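Local coordinates for PRESAN domain-containing protein (Plasmodium falciparum, PDB 7D2W), which is of the PHISTa-like group of the Plasmodium RESA N-terminal family, folds as a four-helix bundle and probably acts through protein binding, at the interface of chains A and B. Sequence-based numbering; all coordinates share one arbitrary frame. Chains: chain A/B, PRESAN domain-containing protein.

Contact 1: the interface of chains A and B. Residues chain A 175-176, 179; chain B 168-169, 172, 175.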
loop_
_atom_site.group_PDB
_atom_site.type_symbol
_atom_site.label_atom_id
_atom_site.label_comp_id
_atom_site.label_asym_id
_atom_site.label_seq_id
_atom_site.Cartn_x
_atom_site.Cartn_y
_atom_site.Cartn_z
ATOM N N GLU A 175 11.808 2.819 6.818
ATOM C CA GLU A 175 12.231 1.554 7.409
ATOM C C GLU A 175 13.626 1.183 6.935
ATOM O O GLU A 175 14.454 0.698 7.722
ATOM C CB GLU A 175 11.253 0.435 7.077
ATOM C CG GLU A 175 11.454 -0.765 7.983
ATOM C CD GLU A 175 10.639 -1.971 7.560
ATOM O OE1 GLU A 175 9.816 -1.840 6.638
ATOM O OE2 GLU A 175 10.825 -3.054 8.150
ATOM N N LYS A 176 13.911 1.429 5.658
ATOM C CA LYS A 176 15.231 1.119 5.129
ATOM C C LYS A 176 16.284 2.030 5.742
ATOM O O LYS A 176 17.331 1.560 6.201
ATOM C CB LYS A 176 15.232 1.244 3.606
ATOM C CG LYS A 176 14.508 0.121 2.895
ATOM C CD LYS A 176 14.716 0.180 1.387
ATOM C CE LYS A 176 13.508 0.773 0.673
ATOM N NZ LYS A 176 13.079 -0.073 -0.481
ATOM N N SER A 179 16.772 1.332 9.636
ATOM C CA SER A 179 17.431 0.054 9.890
ATOM C C SER A 179 18.912 0.107 9.521
ATOM O O SER A 179 19.752 -0.482 10.212
ATOM C CB SER A 179 16.722 -1.060 9.121
ATOM O OG SER A 179 15.324 -1.032 9.352
ATOM N N THR B 168 10.384 -5.139 1.870
ATOM C CA THR B 168 11.240 -4.284 2.693
ATOM C C THR B 168 11.565 -4.949 4.025
ATOM O O THR B 168 12.720 -4.923 4.474
ATOM C CB THR B 168 10.582 -2.925 2.925
ATOM O OG1 THR B 168 10.348 -2.292 1.661
ATOM C CG2 THR B 168 11.492 -2.037 3.794
ATOM N N ASP B 169 10.561 -5.550 4.671
ATOM C CA ASP B 169 10.807 -6.235 5.940
ATOM C C ASP B 169 11.884 -7.309 5.794
ATOM O O ASP B 169 12.769 -7.429 6.653
ATOM C CB ASP B 169 9.507 -6.850 6.477
ATOM C CG ASP B 169 8.497 -5.788 6.965
ATOM O OD1 ASP B 169 8.891 -4.633 7.219
ATOM O OD2 ASP B 169 7.296 -6.105 7.086
ATOM N N VAL B 172 15.451 -5.676 5.323
ATOM C CA VAL B 172 15.948 -5.132 6.582
ATOM C C VAL B 172 16.364 -6.258 7.520
ATOM O O VAL B 172 17.379 -6.156 8.233
ATOM C CB VAL B 172 14.860 -4.235 7.197
ATOM C CG1 VAL B 172 15.016 -4.119 8.698
ATOM C CG2 VAL B 172 14.860 -2.873 6.495
ATOM N N GLU B 175 19.704 -7.588 6.049
ATOM C CA GLU B 175 20.724 -6.565 6.240
ATOM C C GLU B 175 21.269 -6.605 7.666
ATOM O O GLU B 175 22.486 -6.590 7.875
ATOM C CB GLU B 175 20.153 -5.185 5.917
ATOM C CG GLU B 175 21.210 -4.098 5.927
ATOM C CD GLU B 175 20.695 -2.763 5.435
ATOM O OE1 GLU B 175 19.622 -2.323 5.903
ATOM O OE2 GLU B 175 21.370 -2.154 4.579
HETATM O O HOH W 1 11.933 -2.808 -0.889
#
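B:Val172 presses both of its methyl groups against A:Ser179, in a patch formed where helix 149-181 of one chain lies against the same helix of the other. The methyl fork faces the hydroxyl as well as CB, with CG1 of B:Val172 3.2 Å from OG of A:Ser179, a snug meeting of methyl and polar atom. OG of A:Ser179 donates to the carbonyl O of A:Glu175 at 2.5 Å, so its proton is spent within its own helix and the oxygen lies against the valine methyls. Beside this pair, the methyl CG2 of B:Thr168 lies 3.8 Å from CG of A:Lys176, the two side chains crossing at about a right angle. The same CG2 is 3.3 Å from OE1 of A:Glu175, as threonine and glutamate slide past each other in opposite directions.

Polar contacts flank this packing. Water 1 links the lysine amine to the threonine hydroxyl, at 3.0 Å from NZ of A:Lys176 and 3.0 Å from OG1 of B:Thr168. On the other flank two acids meet. A:Glu175, extended with CG anti to the backbone N (chi1 -164°), turns both carboxylate oxygens to OD1 of B:Asp169, OE2 at 2.7 Å and OE1 at 3.0 Å, the carboxylate planes 64° apart. If both groups were ionised this would be a clash; a proton shared with one oxygen at a time may relieve it. The serine–valine pairing is consistent with close helix approach, and the patch joins the C-terminal halves of the two helices in the deposited pair.

Contact 2: the interface of chains A and B. Residues chain A 158, 161; chain B 153-154, 157.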
loop_
_atom_site.group_PDB
_atom_site.type_symbol
_atom_site.label_atom_id
_atom_site.label_comp_id
_atom_site.label_asym_id
_atom_site.label_seq_id
_atom_site.Cartn_x
_atom_site.Cartn_y
_atom_site.Cartn_z
ATOM N N SER A 158 -10.973 5.738 -3.974
ATOM C CA SER A 158 -9.644 5.791 -4.586
ATOM C C SER A 158 -8.723 6.776 -3.874
ATOM O O SER A 158 -7.514 6.539 -3.810
ATOM C CB SER A 158 -9.748 6.128 -6.080
ATOM O OG SER A 158 -10.101 4.946 -6.781
ATOM N N ASP A 161 -7.423 4.847 -0.940
ATOM C CA ASP A 161 -6.395 3.927 -1.440
ATOM C C ASP A 161 -5.092 4.660 -1.728
ATOM O O ASP A 161 -4.002 4.138 -1.467
ATOM C CB ASP A 161 -6.846 3.240 -2.733
ATOM C CG ASP A 161 -8.054 2.344 -2.557
ATOM O OD1 ASP A 161 -8.310 1.863 -1.439
ATOM O OD2 ASP A 161 -8.731 2.091 -3.580
ATOM N N LYS B 153 -10.738 -3.194 -6.597
ATOM C CA LYS B 153 -9.624 -2.293 -6.868
ATOM C C LYS B 153 -8.846 -1.968 -5.599
ATOM O O LYS B 153 -7.608 -1.990 -5.607
ATOM C CB LYS B 153 -10.140 -1.025 -7.526
ATOM C CG LYS B 153 -10.695 -1.286 -8.941
ATOM C CD LYS B 153 -10.802 -0.017 -9.734
ATOM C CE LYS B 153 -11.581 1.039 -9.005
ATOM N NZ LYS B 153 -11.590 2.309 -9.768
ATOM N N SER B 154 -9.551 -1.652 -4.504
ATOM C CA SER B 154 -8.872 -1.429 -3.225
ATOM C C SER B 154 -8.084 -2.662 -2.803
ATOM O O SER B 154 -6.948 -2.553 -2.328
ATOM C CB SER B 154 -9.889 -1.070 -2.126
ATOM O OG SER B 154 -10.476 0.198 -2.339
ATOM N N ARG B 157 -4.862 -3.119 -4.979
ATOM C CA ARG B 157 -3.908 -2.098 -4.560
ATOM C C ARG B 157 -3.305 -2.438 -3.204
ATOM O O ARG B 157 -2.086 -2.356 -3.016
ATOM C CB ARG B 157 -4.594 -0.732 -4.509
ATOM C CG ARG B 157 -4.887 -0.100 -5.867
ATOM C CD ARG B 157 -5.913 1.019 -5.715
ATOM N NE ARG B 157 -6.064 1.762 -6.957
ATOM C CZ ARG B 157 -7.170 2.394 -7.335
ATOM N NH1 ARG B 157 -8.260 2.411 -6.558
ATOM N NH2 ARG B 157 -7.172 3.035 -8.497
#
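A:Asp161 reaches from its helix towards B:Ser154 and B:Arg157, and most of the polar contact between the chains here passes through its carboxylate. CG lies beside the backbone N of its own residue (chi1 -64°), a setting that carries both oxygens towards chain B. The hydroxyl OG of B:Ser154 sits 2.9 Å from OD1 of A:Asp161 and equally far from OD2. It faces the syn lone pairs of both oxygens, so its one proton may be shared, or alternate, between them. The anti lone pair of OD2 remains for the arginine, and this oxygen thereby accepts from two different residues.

B:Arg157 brings the countercharge. Its chain runs extended from CG to NE across A:Asp161, with the aliphatic CD 3.8 Å from CB of A:Asp161. NH1 forms a salt bridge with OD2 of A:Asp161 at 3.0 Å. The guanidinium and carboxylate planes stand 56° apart, OD2 lies somewhat out of the guanidinium plane, and NH1 carries the contact, unlike the flat, two-pronged pairing often seen between arginine and an acid. The positive charge would be expected to stabilise the ionised aspartate.

A:Ser158, one turn earlier on the same helix, supplies a second acceptor and so helps fix how the guanidinium is turned. Bonds to two residues of chain A thus meet at one arginine nitrogen, which may help set the register between the paired helices. NH1 of B:Arg157 donates to OG of A:Ser158 at 3.1 Å, with an angle of 142° at the hydrogen and the oxygen tilted out of the guanidinium plane.

Contact 1 and contact 2 lie about 25 Å apart, measured between the centres of their C-alpha atoms, and both are built from helix 149-181 of each chain. The two helices run side by side in the same sense, with chain A residues meeting earlier-numbered ones of chain B at both places. This stagger means that the copies contribute different residues, in keeping with an interface that is not an exact two-fold. Contact 2 adds charge pairing near the helix start, while contact 1 combines close packing with a carboxylate pair and a water bridge near its end. The pairing may or may not persist outside the crystal.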